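Local coordinates for hemolysin-related protein (Vibrio cholerae serotype O1, PDB 5V6F) that binds mannose-containing glycans through its second beta-prism lectin domain, the piece described here, and probably serves the Vibrio cholerae biofilm in attaching to host surfaces, at residues Y26-D34 with L96-S104; I60-T71 with I82-K90. One frame throughout, in Å; residues are numbered along the deposited sequence.

Contact 1 (Y26-D34 with L96-S104). With MAN (alpha-D-mannopyranose), chain B; BMA (beta-D-mannopyranose), chain C.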
loop_
_atom_site.group_PDB
_atom_site.type_symbol
_atom_site.label_atom_id
_atom_site.label_comp_id
_atom_site.label_asym_id
_atom_site.label_seq_id
_atom_site.Cartn_x
_atom_site.Cartn_y
_atom_site.Cartn_z
ATOM N N TYR A 26 -1.027 2.106 -7.932
ATOM C CA TYR A 26 0.083 1.299 -8.419
ATOM C C TYR A 26 1.000 0.928 -7.262
ATOM O O TYR A 26 1.241 1.741 -6.363
ATOM C CB TYR A 26 0.884 2.046 -9.491
ATOM C CG TYR A 26 0.240 2.070 -10.858
ATOM C CD1 TYR A 26 -0.634 3.087 -11.221
ATOM C CD2 TYR A 26 0.519 1.081 -11.796
ATOM C CE1 TYR A 26 -1.221 3.113 -12.478
ATOM C CE2 TYR A 26 -0.067 1.099 -13.051
ATOM C CZ TYR A 26 -0.934 2.115 -13.385
ATOM O OH TYR A 26 -1.515 2.142 -14.637
ATOM N N LEU A 27 1.517 -0.299 -7.294
ATOM C CA LEU A 27 2.407 -0.789 -6.255
ATOM C C LEU A 27 3.556 -1.566 -6.874
ATOM O O LEU A 27 3.368 -2.298 -7.851
ATOM C CB LEU A 27 1.675 -1.702 -5.266
ATOM C CG LEU A 27 0.493 -1.106 -4.502
ATOM C CD1 LEU A 27 -0.818 -1.335 -5.250
ATOM C CD2 LEU A 27 0.440 -1.691 -3.099
ATOM N N ARG A 28 4.746 -1.389 -6.302
ATOM C CA ARG A 28 5.844 -2.331 -6.459
ATOM C C ARG A 28 5.926 -3.170 -5.194
ATOM O O ARG A 28 5.847 -2.632 -4.084
ATOM C CB ARG A 28 7.173 -1.614 -6.711
ATOM C CG ARG A 28 7.383 -1.203 -8.160
ATOM C CD ARG A 28 8.825 -0.771 -8.434
ATOM N NE ARG A 28 9.070 0.636 -8.106
ATOM C CZ ARG A 28 9.687 1.080 -7.009
ATOM N NH1 ARG A 28 10.141 0.242 -6.083
ATOM N NH2 ARG A 28 9.852 2.383 -6.835
ATOM N N SER A 29 6.066 -4.484 -5.354
ATOM C CA SER A 29 6.074 -5.368 -4.202
ATOM C C SER A 29 6.938 -6.587 -4.489
ATOM O O SER A 29 7.160 -6.967 -5.644
ATOM C CB SER A 29 4.650 -5.803 -3.814
ATOM O OG SER A 29 4.059 -6.622 -4.817
ATOM N N GLY A 30 7.419 -7.190 -3.404
ATOM C CA GLY A 30 8.124 -8.459 -3.425
ATOM C C GLY A 30 7.735 -9.253 -2.194
ATOM O O GLY A 30 6.580 -9.673 -2.075
ATOM N N PHE A 31 8.679 -9.464 -1.270
ATOM C CA PHE A 31 8.353 -9.993 0.051
ATOM C C PHE A 31 7.714 -8.944 0.950
ATOM O O PHE A 31 7.245 -9.286 2.042
ATOM C CB PHE A 31 9.604 -10.536 0.753
ATOM C CG PHE A 31 10.195 -11.774 0.118
ATOM C CD1 PHE A 31 9.670 -12.311 -1.047
ATOM C CD2 PHE A 31 11.288 -12.396 0.699
ATOM C CE1 PHE A 31 10.223 -13.443 -1.619
ATOM C CE2 PHE A 31 11.845 -13.529 0.134
ATOM C CZ PHE A 31 11.310 -14.052 -1.029
ATOM N N ALA A 32 7.703 -7.685 0.524
ATOM C CA ALA A 32 7.084 -6.593 1.265
ATOM C C ALA A 32 6.482 -5.631 0.248
ATOM O O ALA A 32 6.445 -5.917 -0.953
ATOM C CB ALA A 32 8.102 -5.906 2.183
ATOM N N ILE A 33 6.001 -4.488 0.726
ATOM C CA ILE A 33 5.490 -3.434 -0.143
ATOM C C ILE A 33 6.610 -2.416 -0.335
ATOM O O ILE A 33 7.021 -1.736 0.614
ATOM C CB ILE A 33 4.223 -2.786 0.434
ATOM C CG1 ILE A 33 3.101 -3.826 0.600
ATOM C CG2 ILE A 33 3.767 -1.624 -0.452
ATOM C CD1 ILE A 33 2.720 -4.593 -0.669
ATOM N N ASP A 34 7.108 -2.304 -1.569
ATOM C CA ASP A 34 8.252 -1.446 -1.861
ATOM C C ASP A 34 7.855 -0.003 -2.152
ATOM O O ASP A 34 8.566 0.923 -1.745
ATOM C CB ASP A 34 9.037 -1.997 -3.057
ATOM C CG ASP A 34 9.659 -3.350 -2.775
ATOM O OD1 ASP A 34 8.955 -4.373 -2.913
ATOM O OD2 ASP A 34 10.858 -3.389 -2.415
ATOM N N LEU A 96 -3.564 -10.443 -3.379
ATOM C CA LEU A 96 -2.626 -10.246 -2.283
ATOM C C LEU A 96 -1.283 -9.837 -2.866
ATOM O O LEU A 96 -0.664 -10.609 -3.603
ATOM C CB LEU A 96 -2.471 -11.517 -1.447
ATOM C CG LEU A 96 -1.473 -11.424 -0.286
ATOM C CD1 LEU A 96 -2.041 -10.574 0.825
ATOM C CD2 LEU A 96 -1.098 -12.804 0.231
ATOM N N LEU A 97 -0.837 -8.631 -2.537
ATOM C CA LEU A 97 0.501 -8.190 -2.895
ATOM C C LEU A 97 1.391 -8.220 -1.660
ATOM O O LEU A 97 0.929 -8.027 -0.534
ATOM C CB LEU A 97 0.476 -6.784 -3.497
ATOM C CG LEU A 97 -0.431 -6.619 -4.721
ATOM C CD1 LEU A 97 -0.306 -5.211 -5.283
ATOM C CD2 LEU A 97 -0.123 -7.662 -5.795
ATOM N N GLY A 98 2.676 -8.476 -1.881
ATOM C CA GLY A 98 3.590 -8.668 -0.774
ATOM C C GLY A 98 3.472 -10.069 -0.195
ATOM O O GLY A 98 3.004 -11.011 -0.848
ATOM N N SER A 99 3.900 -10.201 1.059
ATOM C CA SER A 99 3.948 -11.494 1.727
ATOM C C SER A 99 3.788 -11.299 3.226
ATOM O O SER A 99 4.218 -10.288 3.783
ATOM C CB SER A 99 5.269 -12.226 1.448
ATOM O OG SER A 99 5.360 -13.417 2.218
ATOM N N THR A 100 3.193 -12.291 3.884
ATOM C CA THR A 100 3.108 -12.299 5.338
ATOM C C THR A 100 4.189 -13.155 5.989
ATOM O O THR A 100 4.200 -13.281 7.217
ATOM C CB THR A 100 1.729 -12.800 5.793
ATOM O OG1 THR A 100 1.549 -14.166 5.390
ATOM C CG2 THR A 100 0.617 -11.949 5.197
ATOM N N HIS A 101 5.103 -13.730 5.211
ATOM C CA HIS A 101 5.970 -14.793 5.705
ATOM C C HIS A 101 7.375 -14.334 6.067
ATOM O O HIS A 101 8.159 -15.145 6.573
ATOM C CB HIS A 101 6.051 -15.915 4.668
ATOM C CG HIS A 101 4.743 -16.601 4.429
ATOM N ND1 HIS A 101 4.333 -17.694 5.160
ATOM C CD2 HIS A 101 3.747 -16.340 3.551
ATOM C CE1 HIS A 101 3.143 -18.083 4.737
ATOM N NE2 HIS A 101 2.766 -17.277 3.761
ATOM N N TYR A 102 7.720 -13.069 5.844
ATOM C CA TYR A 102 9.073 -12.588 6.097
ATOM C C TYR A 102 9.086 -11.457 7.115
ATOM O O TYR A 102 9.902 -10.533 7.037
ATOM C CB TYR A 102 9.736 -12.165 4.790
ATOM C CG TYR A 102 9.822 -13.310 3.813
ATOM C CD1 TYR A 102 8.783 -13.575 2.935
ATOM C CD2 TYR A 102 10.924 -14.151 3.796
ATOM C CE1 TYR A 102 8.846 -14.628 2.051
ATOM C CE2 TYR A 102 11.000 -15.212 2.912
ATOM C CZ TYR A 102 9.956 -15.448 2.044
ATOM O OH TYR A 102 10.023 -16.506 1.164
ATOM N N ALA A 103 8.201 -11.538 8.107
ATOM C CA ALA A 103 8.156 -10.550 9.168
ATOM C C ALA A 103 7.660 -11.204 10.446
ATOM O O ALA A 103 6.838 -12.126 10.417
ATOM C CB ALA A 103 7.252 -9.368 8.807
ATOM N N SER A 104 8.172 -10.710 11.564
ATOM C CA SER A 104 7.698 -11.058 12.891
ATOM C C SER A 104 6.916 -9.881 13.465
ATOM O O SER A 104 6.782 -8.827 12.835
ATOM C CB SER A 104 8.873 -11.427 13.798
ATOM O OG SER A 104 9.689 -10.293 14.047
HETATM C C1 MAN B . 12.373 -9.254 -2.355
HETATM C C2 MAN B . 12.636 -8.688 -3.741
HETATM C C3 MAN B . 13.091 -7.244 -3.609
HETATM C C4 MAN B . 12.109 -6.425 -2.731
HETATM C C5 MAN B . 11.840 -7.146 -1.383
HETATM C C6 MAN B . 10.750 -6.483 -0.531
HETATM O O2 MAN B . 11.447 -8.659 -4.522
HETATM O O3 MAN B . 13.249 -6.634 -4.888
HETATM O O4 MAN B . 12.665 -5.153 -2.457
HETATM O O5 MAN B . 11.433 -8.499 -1.643
HETATM O O6 MAN B . 9.552 -6.407 -1.303
HETATM C C1 BMA C . 16.846 -11.057 0.411
HETATM C C2 BMA C . 17.660 -9.769 0.370
HETATM C C3 BMA C . 16.793 -8.599 0.894
HETATM C C4 BMA C . 15.390 -8.577 0.275
HETATM C C5 BMA C . 14.751 -9.977 0.306
HETATM C C6 BMA C . 13.461 -10.052 -0.461
HETATM O O1 BMA C . 17.601 -12.081 -0.191
HETATM O O2 BMA C . 18.050 -9.459 -0.963
HETATM O O3 BMA C . 17.388 -7.343 0.643
HETATM O O4 BMA C . 14.574 -7.631 0.989
HETATM O O5 BMA C . 15.659 -10.918 -0.304
HETATM O O6 BMA C . 13.630 -9.337 -1.676
HETATM O O HOH W 1 4.570 -9.172 -4.078
HETATM O O HOH W 2 6.815 -10.588 4.603
#
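Leu27 opens the contact by meeting Leu97 between two sheets, CD1 to CD1 at 3.9 Å. Ser29 follows with OG beside Leu97 CB and the backbone N of Gly98, neither of them bonded to it; its bonds go to Arg57 and to a water that also receives the N-H of Gly98 and donates to Gly30 O, tying the two segments where no direct hydrogen bond joins them. Gly30 O also takes a CA-H...O contact from Gly98 CA (3.4 Å). At Phe31 the contact becomes aromatic. With CG anti to the carbonyl carbon (chi1 -68°), its ring lies in an offset stack on Tyr102, centroids 3.8 Å apart and planes 13° from parallel, while C1 of an alpha-mannose lies over the opposite face. A second water donates to Phe31 O and Ser99 O and accepts from Tyr102 N. The backbone nitrogens of Phe31 and Ala32 donate to mannose O5 and O6, and Ile33 returns to the interior, CD1 4.2 Å from Leu97 CB. Mannose O6 donates to Asp34 OD1 (2.7 Å) and mannose O4 to Asp34 OD2 (2.5 Å); Thr51, Gly53 and Gly54 add further bonds. The loop thus divides its polar groups, N-H and carboxylate to sugar, carbonyls to bridging waters, and Phe31 serves both partners.

Contact 2 (I60-T71 with I82-K90); sequences IALDQLQSVEVT and IVAIKFTMK
Phe87 and Ile60 meet between two sheets, the isoleucine CG1 standing 3.8 Å from the ring centroid and almost on the ring normal, a CH-pi contact. The opposite face of the ring carries Ile85 CG2, offset toward the rim, and Leu65 CD1 meets the edge in plane, 3.9 Å from Phe87 CD2. Val68 lies alongside Phe87 and points the same way, as Val70 does with Ile85; both are non-hydrogen-bonded pairs of the antiparallel hairpin. Val70 CG1, anti to the backbone N (chi1 -179°), reaches Ile82 CG2 at 3.8 Å. Met89, bent at its second and third torsions, curls its CE back to Ala61 O (3.4 Å) and to Gln64.

On the other face, Glu69 and Lys86 run obliquely past each other; their charged ends are not in contact, and a water donates to Glu69 OE1 and accepts a weak bond from Lys86 NZ. Between the strands Lys86 N meets Glu69 O at 2.9 Å, nearly straight at 178°. Two carbonyls each grip two donors in classic beta bulges: Thr88 O takes Gln66 and Ser67 N-H toward the open end, and Thr71 O those of Val83 and Ala84, some residues short of the turn. The hairpin supplies the two central strands of one of the three four-stranded antiparallel sheets of the beta-prism; Ile60 of a second sheet and Phe134 of the third pack on its apolar face, in the common core.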
loop_
_atom_site.group_PDB
_atom_site.type_symbol
_atom_site.label_atom_id
_atom_site.label_comp_id
_atom_site.label_asym_id
_atom_site.label_seq_id
_atom_site.Cartn_x
_atom_site.Cartn_y
_atom_site.Cartn_z
ATOM N N ILE A 60 -4.489 -1.431 -8.916
ATOM C CA ILE A 60 -5.749 -1.641 -8.216
ATOM C C ILE A 60 -6.724 -0.551 -8.642
ATOM O O ILE A 60 -6.419 0.644 -8.541
ATOM C CB ILE A 60 -5.534 -1.620 -6.693
ATOM C CG1 ILE A 60 -4.482 -2.655 -6.279
ATOM C CG2 ILE A 60 -6.842 -1.853 -5.955
ATOM C CD1 ILE A 60 -4.836 -4.086 -6.618
ATOM N N ALA A 61 -7.898 -0.959 -9.121
ATOM C CA ALA A 61 -8.944 -0.012 -9.500
ATOM C C ALA A 61 -9.630 0.461 -8.224
ATOM O O ALA A 61 -10.423 -0.263 -7.621
ATOM C CB ALA A 61 -9.929 -0.654 -10.467
ATOM N N LEU A 62 -9.321 1.690 -7.807
ATOM C CA LEU A 62 -9.810 2.186 -6.526
ATOM C C LEU A 62 -11.316 2.389 -6.524
ATOM O O LEU A 62 -11.944 2.321 -5.462
ATOM C CB LEU A 62 -9.112 3.494 -6.173
ATOM C CG LEU A 62 -7.620 3.376 -5.858
ATOM C CD1 LEU A 62 -7.028 4.754 -5.624
ATOM C CD2 LEU A 62 -7.380 2.476 -4.652
ATOM N N ASP A 63 -11.910 2.668 -7.683
ATOM C CA ASP A 63 -13.362 2.759 -7.748
ATOM C C ASP A 63 -14.014 1.395 -7.599
ATOM O O ASP A 63 -15.221 1.319 -7.348
ATOM C CB ASP A 63 -13.796 3.401 -9.066
ATOM C CG ASP A 63 -13.279 2.649 -10.277
ATOM O OD1 ASP A 63 -12.104 2.223 -10.261
ATOM O OD2 ASP A 63 -14.051 2.476 -11.243
ATOM N N GLN A 64 -13.240 0.326 -7.741
ATOM C CA GLN A 64 -13.726 -1.036 -7.599
ATOM C C GLN A 64 -13.336 -1.652 -6.259
ATOM O O GLN A 64 -13.709 -2.795 -5.984
ATOM C CB GLN A 64 -13.198 -1.876 -8.766
ATOM C CG GLN A 64 -13.803 -1.460 -10.109
ATOM C CD GLN A 64 -12.903 -1.761 -11.297
ATOM O OE1 GLN A 64 -12.771 -0.947 -12.212
ATOM N NE2 GLN A 64 -12.288 -2.935 -11.292
ATOM N N LEU A 65 -12.638 -0.909 -5.403
ATOM C CA LEU A 65 -12.116 -1.460 -4.159
ATOM C C LEU A 65 -13.197 -1.504 -3.085
ATOM O O LEU A 65 -13.884 -0.507 -2.836
ATOM C CB LEU A 65 -10.925 -0.629 -3.677
ATOM C CG LEU A 65 -10.222 -1.088 -2.402
ATOM C CD1 LEU A 65 -9.622 -2.480 -2.576
ATOM C CD2 LEU A 65 -9.154 -0.078 -2.011
ATOM N N GLN A 66 -13.342 -2.662 -2.443
ATOM C CA GLN A 66 -14.269 -2.816 -1.332
ATOM C C GLN A 66 -13.570 -2.701 0.017
ATOM O O GLN A 66 -14.024 -1.949 0.882
ATOM C CB GLN A 66 -15.003 -4.159 -1.426
ATOM C CG GLN A 66 -15.949 -4.420 -0.255
ATOM C CD GLN A 66 -16.758 -5.692 -0.415
ATOM O OE1 GLN A 66 -16.700 -6.357 -1.450
ATOM N NE2 GLN A 66 -17.521 -6.038 0.616
ATOM N N SER A 67 -12.461 -3.414 0.208
ATOM C CA SER A 67 -11.789 -3.408 1.499
ATOM C C SER A 67 -10.323 -3.770 1.322
ATOM O O SER A 67 -9.915 -4.328 0.299
ATOM C CB SER A 67 -12.457 -4.386 2.468
ATOM O OG SER A 67 -12.320 -5.720 2.002
ATOM N N VAL A 68 -9.536 -3.449 2.348
ATOM C CA VAL A 68 -8.135 -3.837 2.407
ATOM C C VAL A 68 -7.884 -4.577 3.710
ATOM O O VAL A 68 -8.522 -4.318 4.735
ATOM C CB VAL A 68 -7.178 -2.629 2.286
ATOM C CG1 VAL A 68 -7.281 -2.006 0.901
ATOM C CG2 VAL A 68 -7.468 -1.589 3.370
ATOM N N GLU A 69 -6.949 -5.517 3.650
ATOM C CA GLU A 69 -6.423 -6.223 4.812
ATOM C C GLU A 69 -4.917 -6.030 4.751
ATOM O O GLU A 69 -4.257 -6.591 3.870
ATOM C CB GLU A 69 -6.812 -7.700 4.774
ATOM C CG GLU A 69 -6.436 -8.517 5.986
ATOM C CD GLU A 69 -6.916 -9.949 5.864
ATOM O OE1 GLU A 69 -6.188 -10.777 5.279
ATOM O OE2 GLU A 69 -8.039 -10.241 6.327
ATOM N N VAL A 70 -4.379 -5.210 5.650
ATOM C CA VAL A 70 -2.993 -4.760 5.586
ATOM C C VAL A 70 -2.211 -5.469 6.680
ATOM O O VAL A 70 -2.543 -5.348 7.866
ATOM C CB VAL A 70 -2.886 -3.236 5.745
ATOM C CG1 VAL A 70 -1.429 -2.782 5.648
ATOM C CG2 VAL A 70 -3.733 -2.532 4.696
ATOM N N THR A 71 -1.168 -6.192 6.287
ATOM C CA THR A 71 -0.282 -6.857 7.233
ATOM C C THR A 71 1.015 -6.059 7.334
ATOM O O THR A 71 1.674 -5.799 6.321
ATOM C CB THR A 71 -0.001 -8.299 6.810
ATOM O OG1 THR A 71 -1.240 -9.002 6.662
ATOM C CG2 THR A 71 0.847 -9.014 7.860
ATOM N N ILE A 82 4.982 -2.071 6.076
ATOM C CA ILE A 82 3.897 -2.850 5.495
ATOM C C ILE A 82 4.515 -3.939 4.634
ATOM O O ILE A 82 5.343 -3.660 3.757
ATOM C CB ILE A 82 2.954 -1.951 4.679
ATOM C CG1 ILE A 82 2.218 -0.983 5.615
ATOM C CG2 ILE A 82 1.972 -2.804 3.855
ATOM C CD1 ILE A 82 1.252 -0.024 4.919
ATOM N N VAL A 83 4.130 -5.187 4.887
ATOM C CA VAL A 83 4.679 -6.311 4.145
ATOM C C VAL A 83 3.670 -6.941 3.192
ATOM O O VAL A 83 4.088 -7.561 2.203
ATOM C CB VAL A 83 5.271 -7.382 5.089
ATOM C CG1 VAL A 83 6.470 -6.805 5.840
ATOM C CG2 VAL A 83 4.225 -7.918 6.065
ATOM N N ALA A 84 2.368 -6.781 3.428
ATOM C CA ALA A 84 1.379 -7.349 2.526
ATOM C C ALA A 84 0.100 -6.529 2.577
ATOM O O ALA A 84 -0.269 -5.984 3.622
ATOM C CB ALA A 84 1.076 -8.810 2.876
ATOM N N ILE A 85 -0.570 -6.445 1.428
ATOM C CA ILE A 85 -1.903 -5.861 1.337
ATOM C C ILE A 85 -2.773 -6.794 0.518
ATOM O O ILE A 85 -2.431 -7.132 -0.623
ATOM C CB ILE A 85 -1.908 -4.462 0.692
ATOM C CG1 ILE A 85 -0.912 -3.532 1.378
ATOM C CG2 ILE A 85 -3.316 -3.863 0.771
ATOM C CD1 ILE A 85 -0.621 -2.286 0.580
ATOM N N LYS A 86 -3.902 -7.193 1.091
ATOM C CA LYS A 86 -4.928 -7.926 0.367
ATOM C C LYS A 86 -6.035 -6.951 -0.015
ATOM O O LYS A 86 -6.657 -6.340 0.860
ATOM C CB LYS A 86 -5.481 -9.072 1.210
ATOM C CG LYS A 86 -6.582 -9.861 0.535
ATOM C CD LYS A 86 -7.110 -10.951 1.448
ATOM C CE LYS A 86 -8.407 -11.525 0.925
ATOM N NZ LYS A 86 -9.006 -12.489 1.893
ATOM N N PHE A 87 -6.263 -6.797 -1.315
ATOM C CA PHE A 87 -7.313 -5.935 -1.843
ATOM C C PHE A 87 -8.504 -6.801 -2.238
ATOM O O PHE A 87 -8.369 -7.688 -3.086
ATOM C CB PHE A 87 -6.817 -5.149 -3.058
ATOM C CG PHE A 87 -5.612 -4.282 -2.793
ATOM C CD1 PHE A 87 -4.332 -4.789 -2.926
ATOM C CD2 PHE A 87 -5.761 -2.945 -2.461
ATOM C CE1 PHE A 87 -3.222 -3.985 -2.707
ATOM C CE2 PHE A 87 -4.655 -2.136 -2.236
ATOM C CZ PHE A 87 -3.389 -2.655 -2.365
ATOM N N THR A 88 -9.661 -6.550 -1.627
ATOM C CA THR A 88 -10.907 -7.206 -2.003
ATOM C C THR A 88 -11.761 -6.219 -2.788
ATOM O O THR A 88 -11.987 -5.090 -2.336
ATOM C CB THR A 88 -11.668 -7.717 -0.775
ATOM O OG1 THR A 88 -10.870 -8.684 -0.081
ATOM C CG2 THR A 88 -12.977 -8.377 -1.179
ATOM N N MET A 89 -12.225 -6.645 -3.960
ATOM C CA MET A 89 -12.941 -5.775 -4.883
ATOM C C MET A 89 -14.449 -6.007 -4.776
ATOM O O MET A 89 -14.914 -6.996 -4.204
ATOM C CB MET A 89 -12.460 -6.020 -6.318
ATOM C CG MET A 89 -10.958 -6.231 -6.449
ATOM S SD MET A 89 -9.984 -4.874 -5.768
ATOM C CE MET A 89 -10.308 -3.592 -6.981
ATOM N N LYS A 90 -15.223 -5.075 -5.339
ATOM C CA LYS A 90 -16.675 -5.179 -5.240
ATOM C C LYS A 90 -17.222 -6.363 -6.021
ATOM O O LYS A 90 -18.358 -6.776 -5.773
ATOM C CB LYS A 90 -17.362 -3.898 -5.728
ATOM C CG LYS A 90 -16.953 -2.627 -5.009
ATOM C CD LYS A 90 -17.476 -1.365 -5.703
ATOM C CE LYS A 90 -17.116 -0.110 -4.915
ATOM N NZ LYS A 90 -17.900 1.074 -5.368
HETATM O O HOH W 3 -16.899 3.329 -6.790
HETATM O O HOH W 4 -7.182 -13.204 4.559
#

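In the fold
Both contacts connect the sheet containing strands 24-29 and 55-61 to the one containing 80-89 and 94-98, but at different places in the prism. Contact 2 is mainly the hairpin of one sheet, with an apolar face in the core; the opposite face is mixed, with Glu69 and Lys86 nearer the surface and Thr71 and Ala84 buried. It is held by direct backbone bonds, contact 1 by water and packing at the sugar-binding edge. They meet along neighbouring strands, where Leu97 N and Ser99 N probably bond to the carbonyls of Ile85 and Val83. The hairpin thereby borders the strand that packs beside the sugar-binding loop.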